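Local coordinates for protein beta-glucosidase (Chaetomella raphigera, PDB 6JXG) that probably hydrolyses terminal, non-reducing beta-D-glucosyl residues with release of beta-D-glucose, as a secreted glycoside hydrolase of family 3 acting in cellulose degradation, at residues A[37-40]-A[41-44]; A[253-256]-A[257-260]; A[268-271]-A[272-275]; A[281-284]-A[285-289]. One frame throughout, in Å; residues are numbered along the deposited sequence.

All four contacts are local and lie on the same side of the chain's centre. Interactions 1 and 4 are buried: interaction 1 joins a loop to the edge strand 41-42, by close packing of an asparagine side chain inside a bend, while interaction 4 runs along helix 278-294 with apolar packing on one part and an ion pair on another. Interaction 2 is partly buried and built from aspartates gripping backbone N-H groups; Trp-233 borders both it and interaction 1. Interaction 3 lies at the surface, where helix 265-272 ends and carries a glycan. Interactions 3 and 4 touch directly: Ile-271 CD1 lies 3.5 Å from Leu-281 CD2, packing two successive helices together.

Interaction 1: A[37-40]-A[41-44]; sequences GPCV and GNTA
Asn-42 folds its side chain back against Pro-38 and Cys-39, just beyond a classic beta bulge in which Val-40 and Gly-41 both face Tyr-56. The bulge lies where the chain enters strand 41-42, the edge strand paired antiparallel with strand 55-57 in the TIM-barrel-type N-terminal domain of family 3 glycoside hydrolases. The head of the asparagine is wedged inside the bend: its CG is 3.9 Å from Pro-38 CD and 3.8 Å from Cys-39 CB. The proline and asparagine side chains cross at about a right angle. With CG anti to the carbonyl carbon and beside the backbone N (chi1 -72°), the asparagine side chain turns back toward residues 37-39.

At the near end of the bend, Gly-37 has its CA 5.7 Å from Asn-42 CA, and a CB there would run into the asparagine amide. Cys-39, by contrast, directs its CB into the bend, beside the Gly-41 carbonyl as well as the amide.

The second shell pins this turn to its surroundings. Cys-39 is tied by a disulfide to Cys-55, the first residue of strand 55-57, and the Val-40 N-H is bonded to the Gln-57 side chain. Farther round, the indole N-H groups of Trp-309 and Trp-233 are hydrogen-bonded to the carbonyls of Gly-37 and Val-40. Inside the bend, Cys-39 CB lies 3.4 Å from Gly-41 O.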
ATOM      1  N   GLY A  37     -26.005  10.603  -2.852  1.00 12.21           N
ATOM      2  CA  GLY A  37     -25.977   9.414  -3.643  1.00 12.48           C
ATOM      3  C   GLY A  37     -25.719   8.156  -2.860  1.00 12.47           C
ATOM      4  O   GLY A  37     -25.497   8.202  -1.639  1.00 13.66           O
ATOM      5  N   PRO A  38     -25.757   6.998  -3.531  1.00 11.88           N
ATOM      6  CA  PRO A  38     -25.610   5.753  -2.821  1.00 12.81           C
ATOM      7  C   PRO A  38     -24.150   5.369  -2.528  1.00 12.49           C
ATOM      8  O   PRO A  38     -23.878   4.585  -1.632  1.00 11.99           O
ATOM      9  CB  PRO A  38     -26.183   4.731  -3.781  1.00 13.32           C
ATOM     10  CG  PRO A  38     -25.865   5.291  -5.125  1.00 13.75           C
ATOM     11  CD  PRO A  38     -26.139   6.780  -4.951  1.00 13.73           C
ATOM     12  N   CYS A  39     -23.245   5.969  -3.258  1.00 11.55           N
ATOM     13  CA  CYS A  39     -21.809   5.707  -3.120  1.00 12.73           C
ATOM     14  C   CYS A  39     -21.126   6.724  -2.186  1.00 11.92           C
ATOM     15  O   CYS A  39     -21.695   7.739  -1.828  1.00 11.76           O
ATOM     16  CB  CYS A  39     -21.161   5.712  -4.523  1.00 12.49           C
ATOM     17  SG  CYS A  39     -22.007   4.538  -5.626  1.00 15.61           S
ATOM     18  N   VAL A  40     -19.852   6.482  -1.882  1.00 11.72           N
ATOM     19  CA  VAL A  40     -19.079   7.393  -1.054  1.00 11.83           C
ATOM     20  C   VAL A  40     -19.051   8.781  -1.682  1.00 10.88           C
ATOM     21  O   VAL A  40     -19.009   9.809  -0.961  1.00 10.49           O
ATOM     22  CB  VAL A  40     -17.679   6.775  -0.765  1.00 12.29           C
ATOM     23  CG1 VAL A  40     -16.756   7.702   0.037  1.00 12.72           C
ATOM     24  CG2 VAL A  40     -17.917   5.515   0.052  1.00 13.50           C
ATOM     25  N   GLY A  41     -19.057   8.792  -2.993  1.00 10.88           N
ATOM     26  CA  GLY A  41     -19.202  10.012  -3.823  1.00 11.77           C
ATOM     27  C   GLY A  41     -19.963   9.704  -5.092  1.00 11.12           C
ATOM     28  O   GLY A  41     -19.843   8.614  -5.637  1.00  9.44           O
ATOM     29  N   ASN A  42     -20.741  10.669  -5.558  1.00 11.23           N
ATOM     30  CA  ASN A  42     -21.396  10.534  -6.884  1.00 12.43           C
ATOM     31  C   ASN A  42     -21.454  11.843  -7.586  1.00 12.17           C
ATOM     32  O   ASN A  42     -21.505  12.919  -6.972  1.00 13.61           O
ATOM     33  CB  ASN A  42     -22.857  10.022  -6.736  1.00 11.61           C
ATOM     34  CG  ASN A  42     -22.971   8.575  -6.342  1.00 11.76           C
ATOM     35  OD1 ASN A  42     -22.989   7.610  -7.219  1.00 13.13           O
ATOM     36  ND2 ASN A  42     -23.172   8.378  -5.069  1.00 10.57           N
ATOM     37  N   THR A  43     -21.439  11.781  -8.908  1.00 12.66           N
ATOM     38  CA  THR A  43     -21.892  12.870  -9.708  1.00 12.15           C
ATOM     39  C   THR A  43     -23.204  12.486 -10.412  1.00 13.73           C
ATOM     40  O   THR A  43     -23.474  11.308 -10.611  1.00 13.74           O
ATOM     41  CB  THR A  43     -20.813  13.354 -10.721  1.00 11.93           C
ATOM     42  OG1 THR A  43     -20.287  12.263 -11.456  1.00 12.29           O
ATOM     43  CG2 THR A  43     -19.722  14.060  -9.983  1.00 10.96           C
ATOM     44  N   ALA A  44     -23.981  13.489 -10.813  1.00 16.60           N
ATOM     45  CA  ALA A  44     -25.297  13.265 -11.503  1.00 18.02           C
ATOM     46  C   ALA A  44     -25.145  12.601 -12.898  1.00 15.85           C
ATOM     47  O   ALA A  44     -24.223  12.865 -13.585  1.00 16.09           O
ATOM     48  CB  ALA A  44     -25.987  14.591 -11.695  1.00 19.97           C
TER

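Interaction 2: A[253-256]-A[257-260]; sequences GDNF and GDNY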
ATOM      1  N   GLY A 253     -18.657  17.070  -2.838  1.00 10.02           N
ATOM      2  CA  GLY A 253     -19.342  18.189  -3.517  1.00 10.36           C
ATOM      3  C   GLY A 253     -19.662  19.336  -2.553  1.00 11.78           C
ATOM      4  O   GLY A 253     -19.497  20.538  -2.899  1.00 12.43           O
ATOM      5  N   ASP A 254     -20.144  18.978  -1.359  1.00 11.94           N
ATOM      6  CA  ASP A 254     -20.349  19.914  -0.289  1.00 13.73           C
ATOM      7  C   ASP A 254     -19.391  19.616   0.870  1.00 15.11           C
ATOM      8  O   ASP A 254     -18.532  18.663   0.817  1.00 14.72           O
ATOM      9  CB  ASP A 254     -21.813  19.941   0.183  1.00 13.21           C
ATOM     10  CG  ASP A 254     -22.288  18.622   0.768  1.00 15.37           C
ATOM     11  OD1 ASP A 254     -23.469  18.639   1.155  1.00 15.12           O
ATOM     12  OD2 ASP A 254     -21.512  17.616   0.869  1.00 12.95           O
ATOM     13  N   ASN A 255     -19.502  20.386   1.947  1.00 15.34           N
ATOM     14  CA  ASN A 255     -18.603  20.141   3.065  1.00 16.95           C
ATOM     15  C   ASN A 255     -19.215  19.114   4.009  1.00 16.49           C
ATOM     16  O   ASN A 255     -19.848  19.498   4.999  1.00 17.95           O
ATOM     17  CB  ASN A 255     -18.248  21.429   3.791  1.00 20.97           C
ATOM     18  CG  ASN A 255     -17.380  21.191   5.027  1.00 23.92           C
ATOM     19  OD1 ASN A 255     -17.455  21.937   6.004  1.00 26.80           O
ATOM     20  ND2 ASN A 255     -16.658  20.089   5.054  1.00 22.90           N
ATOM     21  N   PHE A 256     -19.049  17.819   3.654  1.00 15.97           N
ATOM     22  CA  PHE A 256     -19.620  16.692   4.390  1.00 15.98           C
ATOM     23  C   PHE A 256     -21.042  16.933   4.792  1.00 16.44           C
ATOM     24  O   PHE A 256     -21.463  16.727   5.959  1.00 15.73           O
ATOM     25  CB  PHE A 256     -18.751  16.328   5.642  1.00 18.50           C
ATOM     26  CG  PHE A 256     -17.585  15.427   5.326  1.00 16.69           C
ATOM     27  CD1 PHE A 256     -17.800  14.126   4.946  1.00 16.78           C
ATOM     28  CD2 PHE A 256     -16.254  15.900   5.419  1.00 16.61           C
ATOM     29  CE1 PHE A 256     -16.723  13.283   4.655  1.00 17.29           C
ATOM     30  CE2 PHE A 256     -15.207  15.044   5.154  1.00 16.44           C
ATOM     31  CZ  PHE A 256     -15.431  13.765   4.765  1.00 17.22           C
ATOM     32  N   GLY A 257     -21.838  17.336   3.806  1.00 15.57           N
ATOM     33  CA  GLY A 257     -23.276  17.317   4.016  1.00 16.09           C
ATOM     34  C   GLY A 257     -23.926  18.648   4.347  1.00 15.43           C
ATOM     35  O   GLY A 257     -25.141  18.667   4.581  1.00 17.87           O
ATOM     36  N   ASP A 258     -23.182  19.741   4.235  1.00 13.99           N
ATOM     37  CA  ASP A 258     -23.708  21.089   4.530  1.00 14.21           C
ATOM     38  C   ASP A 258     -24.526  21.764   3.435  1.00 16.07           C
ATOM     39  O   ASP A 258     -25.110  22.866   3.673  1.00 13.62           O
ATOM     40  CB  ASP A 258     -22.629  22.053   5.039  1.00 13.47           C
ATOM     41  CG  ASP A 258     -21.751  22.664   3.964  1.00 14.02           C
ATOM     42  OD1 ASP A 258     -21.169  23.740   4.299  1.00 14.26           O
ATOM     43  OD2 ASP A 258     -21.591  22.098   2.863  1.00 13.88           O
ATOM     44  N   ASN A 259     -24.595  21.112   2.264  1.00 15.05           N
ATOM     45  CA  ASN A 259     -25.433  21.548   1.174  1.00 14.71           C
ATOM     46  C   ASN A 259     -24.886  22.801   0.596  1.00 15.09           C
ATOM     47  O   ASN A 259     -25.584  23.497  -0.059  1.00 15.63           O
ATOM     48  CB  ASN A 259     -26.896  21.737   1.636  1.00 18.81           C
ATOM     49  CG  ASN A 259     -27.866  21.771   0.493  1.00 24.46           C
ATOM     50  OD1 ASN A 259     -27.658  21.159  -0.607  1.00 25.31           O
ATOM     51  ND2 ASN A 259     -28.939  22.573   0.690  1.00 26.35           N
ATOM     52  N   TYR A 260     -23.591  23.071   0.786  1.00 14.57           N
ATOM     53  CA  TYR A 260     -22.975  24.238   0.155  1.00 13.89           C
ATOM     54  C   TYR A 260     -21.905  23.724  -0.819  1.00 13.03           C
ATOM     55  O   TYR A 260     -20.996  22.988  -0.404  1.00 11.77           O
ATOM     56  CB  TYR A 260     -22.364  25.119   1.179  1.00 14.88           C
ATOM     57  CG  TYR A 260     -21.753  26.370   0.577  1.00 18.13           C
ATOM     58  CD1 TYR A 260     -22.471  27.546   0.571  1.00 20.05           C
ATOM     59  CD2 TYR A 260     -20.457  26.373   0.042  1.00 18.73           C
ATOM     60  CE1 TYR A 260     -21.934  28.716   0.054  1.00 21.02           C
ATOM     61  CE2 TYR A 260     -19.934  27.526  -0.520  1.00 19.74           C
ATOM     62  CZ  TYR A 260     -20.698  28.701  -0.492  1.00 20.47           C
ATOM     63  OH  TYR A 260     -20.227  29.902  -0.996  1.00 22.02           O
TER
HETATM   64  O   HOH W   1     -19.827  23.619   6.593  1.00 30.00           O
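Asp-254 lays its carboxylate against the backbone of Gly-257, with OD1 3.2 Å from Gly-257 CA. Its CG stands between the backbone N and the carbonyl carbon (chi1 63°), turning the group into the loop. OD1 accepts from Asn-259 N at 2.9 Å, on the anti side and 30° out of the carboxylate plane, while OD2 takes a weak bond from Gly-257 N and a hydrogen bond from Trp-34 N. Replacing Asp-254 with alanine is likely to leave the N-H groups of Asn-259, Gly-257 and Trp-34 without this acceptor and the loop freer to open. Asp-258 reciprocates: Asn-255 N (2.9 Å) and Tyr-260 N (3.0 Å) approach its OD2 from opposite faces of the carboxylate. A water donates to both Asp-258 OD1 and Asn-255 OD1, joining the outer ends of those side chains. The two aspartates are only 4.3 Å apart between Asp-254 OD1 and Asp-258 OD2, a like-charge pair that the surrounding N-H donors probably ease. The Phe-256 ring meets that of Trp-34 edge-to-face. An inverse gamma turn centred on Asn-255 leads into an Asx turn at Asp-258, within the loop joining helices 239-245 and 265-272 of the TIM-barrel-type domain.

Interaction 3: A[268-271]-A[272-275]; sequences LAAI and SNGT. With NAG (2-acetamido-2-deoxy-beta-D-glucopyranose), chain C.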
ATOM      1  N   LEU A 268     -19.867  27.972 -12.380  1.00 16.43           N
ATOM      2  CA  LEU A 268     -20.443  28.697 -13.569  1.00 17.85           C
ATOM      3  C   LEU A 268     -20.398  30.211 -13.368  1.00 17.72           C
ATOM      4  O   LEU A 268     -20.110  30.938 -14.305  1.00 16.80           O
ATOM      5  CB  LEU A 268     -21.857  28.196 -13.868  1.00 16.93           C
ATOM      6  CG  LEU A 268     -21.988  26.703 -14.138  1.00 18.67           C
ATOM      7  CD1 LEU A 268     -23.366  26.281 -14.612  1.00 19.49           C
ATOM      8  CD2 LEU A 268     -20.907  26.261 -15.106  1.00 18.64           C
ATOM      9  N   ALA A 269     -20.657  30.664 -12.151  1.00 17.30           N
ATOM     10  CA  ALA A 269     -20.498  32.055 -11.792  1.00 19.01           C
ATOM     11  C   ALA A 269     -19.049  32.540 -11.980  1.00 19.75           C
ATOM     12  O   ALA A 269     -18.822  33.628 -12.446  1.00 17.18           O
ATOM     13  CB  ALA A 269     -20.958  32.260 -10.338  1.00 19.58           C
ATOM     14  N   ALA A 270     -18.062  31.729 -11.583  1.00 19.13           N
ATOM     15  CA  ALA A 270     -16.660  32.101 -11.696  1.00 17.91           C
ATOM     16  C   ALA A 270     -16.296  32.229 -13.195  1.00 17.77           C
ATOM     17  O   ALA A 270     -15.444  32.988 -13.581  1.00 17.98           O
ATOM     18  CB  ALA A 270     -15.785  31.041 -11.056  1.00 16.81           C
ATOM     19  N   ILE A 271     -16.923  31.418 -14.028  1.00 18.87           N
ATOM     20  CA  ILE A 271     -16.632  31.488 -15.438  1.00 19.08           C
ATOM     21  C   ILE A 271     -17.261  32.771 -15.991  1.00 19.17           C
ATOM     22  O   ILE A 271     -16.596  33.513 -16.747  1.00 17.86           O
ATOM     23  CB  ILE A 271     -17.170  30.270 -16.230  1.00 19.73           C
ATOM     24  CG1 ILE A 271     -16.456  28.973 -15.767  1.00 20.65           C
ATOM     25  CG2 ILE A 271     -16.891  30.509 -17.721  1.00 20.80           C
ATOM     26  CD1 ILE A 271     -16.945  27.678 -16.349  1.00 20.64           C
ATOM     27  N   SER A 272     -18.503  33.009 -15.606  1.00 20.52           N
ATOM     28  CA  SER A 272     -19.263  34.204 -16.048  1.00 21.95           C
ATOM     29  C   SER A 272     -18.578  35.462 -15.639  1.00 21.22           C
ATOM     30  O   SER A 272     -18.568  36.456 -16.395  1.00 17.61           O
ATOM     31  CB  SER A 272     -20.659  34.256 -15.411  1.00 23.20           C
ATOM     32  OG  SER A 272     -21.444  33.227 -15.900  1.00 30.12           O
ATOM     33  N   ASN A 273     -17.994  35.452 -14.430  1.00 21.57           N
ATOM     34  CA  ASN A 273     -17.292  36.663 -13.963  1.00 20.51           C
ATOM     35  C   ASN A 273     -15.792  36.785 -14.336  1.00 20.11           C
ATOM     36  O   ASN A 273     -15.116  37.663 -13.884  1.00 19.90           O
ATOM     37  CB  ASN A 273     -17.578  36.904 -12.476  1.00 21.22           C
ATOM     38  CG  ASN A 273     -16.779  36.006 -11.546  1.00 22.32           C
ATOM     39  OD1 ASN A 273     -15.770  35.397 -11.922  1.00 18.83           O
ATOM     40  ND2 ASN A 273     -17.234  35.950 -10.284  1.00 23.24           N
ATOM     41  N   GLY A 274     -15.282  35.872 -15.147  1.00 19.98           N
ATOM     42  CA  GLY A 274     -13.950  35.958 -15.743  1.00 18.08           C
ATOM     43  C   GLY A 274     -12.831  35.423 -14.890  1.00 19.63           C
ATOM     44  O   GLY A 274     -11.693  35.597 -15.241  1.00 21.11           O
ATOM     45  N   THR A 275     -13.093  34.811 -13.752  1.00 19.70           N
ATOM     46  CA  THR A 275     -11.996  34.390 -12.847  1.00 18.60           C
ATOM     47  C   THR A 275     -11.525  32.944 -13.148  1.00 17.07           C
ATOM     48  O   THR A 275     -10.417  32.559 -12.778  1.00 16.61           O
ATOM     49  CB  THR A 275     -12.406  34.487 -11.372  1.00 19.03           C
ATOM     50  OG1 THR A 275     -13.666  33.855 -11.168  1.00 16.42           O
ATOM     51  CG2 THR A 275     -12.515  35.931 -10.879  1.00 20.00           C
TER
HETATM   52  C1  NAG C 802     -16.635  35.213  -9.206  1.00 22.65           C
HETATM   53  C2  NAG C 802     -16.456  36.259  -8.068  1.00 23.38           C
HETATM   54  C3  NAG C 802     -16.019  35.571  -6.798  1.00 22.89           C
HETATM   55  C4  NAG C 802     -16.860  34.338  -6.506  1.00 22.20           C
HETATM   56  C5  NAG C 802     -16.980  33.409  -7.735  1.00 21.48           C
HETATM   57  C6  NAG C 802     -17.909  32.172  -7.526  1.00 19.83           C
HETATM   58  C7  NAG C 802     -15.792  38.451  -8.882  1.00 26.34           C
HETATM   59  C8  NAG C 802     -14.658  39.429  -9.149  1.00 26.24           C
HETATM   60  N2  NAG C 802     -15.453  37.281  -8.339  1.00 24.57           N
HETATM   61  O3  NAG C 802     -16.049  36.462  -5.680  1.00 22.42           O
HETATM   62  O4  NAG C 802     -16.216  33.744  -5.394  1.00 19.58           O
HETATM   63  O5  NAG C 802     -17.501  34.147  -8.829  1.00 20.88           O
HETATM   64  O6  NAG C 802     -19.130  32.622  -7.012  1.00 19.66           O
HETATM   65  O7  NAG C 802     -16.969  38.683  -9.204  1.00 26.62           O
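Asn-273 and Ala-270 meet at the end of helix 265-272, where the asparagine amide reaches back alongside the last turn and carries an N-linked NAG. Its CG sits between the backbone N and the carbonyl carbon (chi1 78°), which brings the amide beside Ala-270 and sends ND2 outward into the 1.4 Å covalent bond to NAG C1. The sugar lies over the helix flank, with its O5 3.6 Å from Ala-270 CA, and is also hydrogen-bonded to Asn-266 OD1.

Two residues on, Thr-275 meets the oxygen of the same amide. Its OG1 donates to Asn-273 OD1 at 2.7 Å and its backbone N at 3.3 Å, both in the carbonyl plane; the second bond makes an Asx turn. OG1 also rests against the methyl of Ala-270, 3.5 Å from its CB.

The backbone beneath forms a Schellman motif, with Gly-274 as its C-prime residue at a positive phi of 86°. Thr-275 N reaches Ala-270 O at 3.0 Å, so this N-H is shared with the asparagine carbonyl, and Gly-274 N bonds to Ile-271 O from well above the carbonyl plane. One turn back, Ser-272 N and OG approach Leu-268 O from opposite faces, the hydroxyl at 3.1 Å.

With its nitrogen bonded to the sugar and its oxygen gripped twice by Thr-275, the amide of this Asn-Gly-Thr sequon is fixed in rotation, and the direction in which the glycan leaves the helix end is probably set by the Asx turn and the threonine hydroxyl.

Interaction 4: A[281-284]-A[285-289]; sequences LDDM and VTRIL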
ATOM      1  N   LEU A 281     -12.985  24.423 -17.288  1.00 14.63           N
ATOM      2  CA  LEU A 281     -14.114  23.438 -17.094  1.00 14.81           C
ATOM      3  C   LEU A 281     -14.210  22.371 -18.221  1.00 15.13           C
ATOM      4  O   LEU A 281     -14.432  21.172 -17.982  1.00 12.30           O
ATOM      5  CB  LEU A 281     -15.468  24.160 -16.949  1.00 15.88           C
ATOM      6  CG  LEU A 281     -16.779  23.381 -16.923  1.00 15.53           C
ATOM      7  CD1 LEU A 281     -16.802  22.377 -15.775  1.00 15.40           C
ATOM      8  CD2 LEU A 281     -17.934  24.348 -16.791  1.00 17.20           C
ATOM      9  N   ASP A 282     -14.018  22.811 -19.454  1.00 14.27           N
ATOM     10  CA  ASP A 282     -14.013  21.927 -20.591  1.00 14.03           C
ATOM     11  C   ASP A 282     -12.916  20.888 -20.417  1.00 13.96           C
ATOM     12  O   ASP A 282     -13.143  19.706 -20.714  1.00 13.07           O
ATOM     13  CB  ASP A 282     -13.790  22.692 -21.896  1.00 15.38           C
ATOM     14  CG  ASP A 282     -15.018  23.543 -22.299  1.00 19.46           C
ATOM     15  OD1 ASP A 282     -16.096  23.423 -21.691  1.00 18.52           O
ATOM     16  OD2 ASP A 282     -14.910  24.314 -23.291  1.00 17.80           O
ATOM     17  N   ASP A 283     -11.762  21.308 -19.917  1.00 12.13           N
ATOM     18  CA  ASP A 283     -10.631  20.417 -19.739  1.00 13.32           C
ATOM     19  C   ASP A 283     -10.970  19.387 -18.654  1.00 12.61           C
ATOM     20  O   ASP A 283     -10.723  18.218 -18.819  1.00 12.94           O
ATOM     21  CB  ASP A 283      -9.384  21.193 -19.363  1.00 14.35           C
ATOM     22  CG  ASP A 283      -8.186  20.305 -19.222  1.00 16.86           C
ATOM     23  OD1 ASP A 283      -7.678  19.849 -20.252  1.00 17.47           O
ATOM     24  OD2 ASP A 283      -7.804  20.016 -18.097  1.00 13.90           O
ATOM     25  N   MET A 284     -11.622  19.819 -17.594  1.00 12.76           N
ATOM     26  CA  MET A 284     -12.018  18.925 -16.489  1.00 10.73           C
ATOM     27  C   MET A 284     -12.910  17.809 -16.984  1.00 11.41           C
ATOM     28  O   MET A 284     -12.692  16.647 -16.723  1.00 11.06           O
ATOM     29  CB  MET A 284     -12.811  19.695 -15.448  1.00 11.24           C
ATOM     30  CG  MET A 284     -12.100  20.697 -14.605  1.00 11.66           C
ATOM     31  SD  MET A 284     -13.399  21.509 -13.583  1.00 13.22           S
ATOM     32  CE  MET A 284     -12.617  22.887 -12.860  1.00 12.22           C
ATOM     33  N   VAL A 285     -13.940  18.171 -17.730  1.00 11.97           N
ATOM     34  CA  VAL A 285     -14.878  17.212 -18.298  1.00 12.42           C
ATOM     35  C   VAL A 285     -14.285  16.302 -19.306  1.00 12.57           C
ATOM     36  O   VAL A 285     -14.603  15.105 -19.321  1.00 13.73           O
ATOM     37  CB  VAL A 285     -16.106  17.943 -18.876  1.00 12.98           C
ATOM     38  CG1 VAL A 285     -17.092  16.914 -19.430  1.00 12.68           C
ATOM     39  CG2 VAL A 285     -16.795  18.694 -17.751  1.00 13.72           C
ATOM     40  N   THR A 286     -13.422  16.838 -20.187  1.00 11.98           N
ATOM     41  CA  THR A 286     -12.755  16.035 -21.142  1.00 12.10           C
ATOM     42  C   THR A 286     -11.954  14.916 -20.455  1.00 10.77           C
ATOM     43  O   THR A 286     -12.002  13.785 -20.889  1.00 10.08           O
ATOM     44  CB  THR A 286     -11.818  16.844 -22.056  1.00 13.12           C
ATOM     45  OG1 THR A 286     -12.535  17.910 -22.721  1.00 12.42           O
ATOM     46  CG2 THR A 286     -11.209  15.964 -23.076  1.00 14.70           C
ATOM     47  N   ARG A 287     -11.297  15.267 -19.361  1.00 11.25           N
ATOM     48  CA  ARG A 287     -10.464  14.324 -18.632  1.00 10.79           C
ATOM     49  C   ARG A 287     -11.311  13.207 -17.960  1.00 10.55           C
ATOM     50  O   ARG A 287     -10.996  12.018 -18.057  1.00 11.00           O
ATOM     51  CB  ARG A 287      -9.637  15.054 -17.603  1.00 10.37           C
ATOM     52  CG  ARG A 287      -8.482  15.892 -18.180  1.00 12.79           C
ATOM     53  CD  ARG A 287      -7.809  16.765 -17.145  1.00 12.40           C
ATOM     54  NE  ARG A 287      -6.614  17.388 -17.694  1.00 13.06           N
ATOM     55  CZ  ARG A 287      -5.443  16.788 -17.937  1.00 14.41           C
ATOM     56  NH1 ARG A 287      -5.230  15.541 -17.579  1.00 15.19           N
ATOM     57  NH2 ARG A 287      -4.469  17.498 -18.514  1.00 15.69           N
ATOM     58  N   ILE A 288     -12.363  13.602 -17.252  1.00 10.28           N
ATOM     59  CA  ILE A 288     -13.274  12.685 -16.558  1.00  9.37           C
ATOM     60  C   ILE A 288     -13.892  11.682 -17.550  1.00 10.31           C
ATOM     61  O   ILE A 288     -13.834  10.461 -17.349  1.00  9.48           O
ATOM     62  CB  ILE A 288     -14.410  13.451 -15.844  1.00  9.51           C
ATOM     63  CG1 ILE A 288     -13.818  14.368 -14.773  1.00  9.55           C
ATOM     64  CG2 ILE A 288     -15.398  12.468 -15.190  1.00 10.19           C
ATOM     65  CD1 ILE A 288     -14.673  15.503 -14.283  1.00  9.75           C
ATOM     66  N   LEU A 289     -14.364  12.224 -18.673  1.00 10.86           N
ATOM     67  CA  LEU A 289     -14.959  11.381 -19.728  1.00 11.16           C
ATOM     68  C   LEU A 289     -13.872  10.513 -20.385  1.00 11.76           C
ATOM     69  O   LEU A 289     -14.120   9.365 -20.724  1.00 12.51           O
ATOM     70  CB  LEU A 289     -15.713  12.250 -20.785  1.00 11.22           C
ATOM     71  CG  LEU A 289     -16.926  13.027 -20.232  1.00 12.60           C
ATOM     72  CD1 LEU A 289     -17.558  13.753 -21.406  1.00 14.50           C
ATOM     73  CD2 LEU A 289     -17.982  12.132 -19.566  1.00 14.15           C
TER
HETATM   74  O   HOH W   2      -5.002  19.853 -20.006  1.00 22.22           O
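Asp-283 and Arg-287, one helical turn apart, form a salt bridge in which Arg-287 NE donates to Asp-283 OD2 at 2.9 Å. The oxygen lies in the guanidinium plane, at its edge, and is met on its syn side, although the carboxylate and guanidinium planes are turned 66° apart. The aspartate CG is anti to the backbone N (chi1 -178°), which swings the carboxylate along the helix toward the arginine. A water closes a second link, donating to Asp-283 OD1 and accepting from Arg-287 NH2 at 2.8 Å. Each charge has another partner, Arg-280 NH2 for Asp-283 OD2 and the carbonyls of Phe-225 and Gly-227 for Arg-287 NH1. With leucine in place of Arg-287, Asp-283 would probably lose one of its two ion-pair partners, and those two carbonyls their donor.

Main-chain bonds from residue i+4 to residue i run through the whole segment, as expected in the middle of helix 278-294, a helix of the TIM-barrel-type domain that packs on helices 7-17, 22-29 and 265-272. Among the side chains, Thr-286 joins this pattern: its OG1 donates to Asp-282 O at 2.8 Å, while its own backbone N reaches the same oxygen from the opposite face, so one carbonyl satisfies both.

The apolar contacts belong to the flank turned to the neighbouring helices. Leu-281 and Val-285 lie side by side, pointing the same way, with CD1 of the leucine 4.2 Å from CG2 of the valine. Farther along, Met-284 and Ile-288 both pack against Val-29 of helix 22-29.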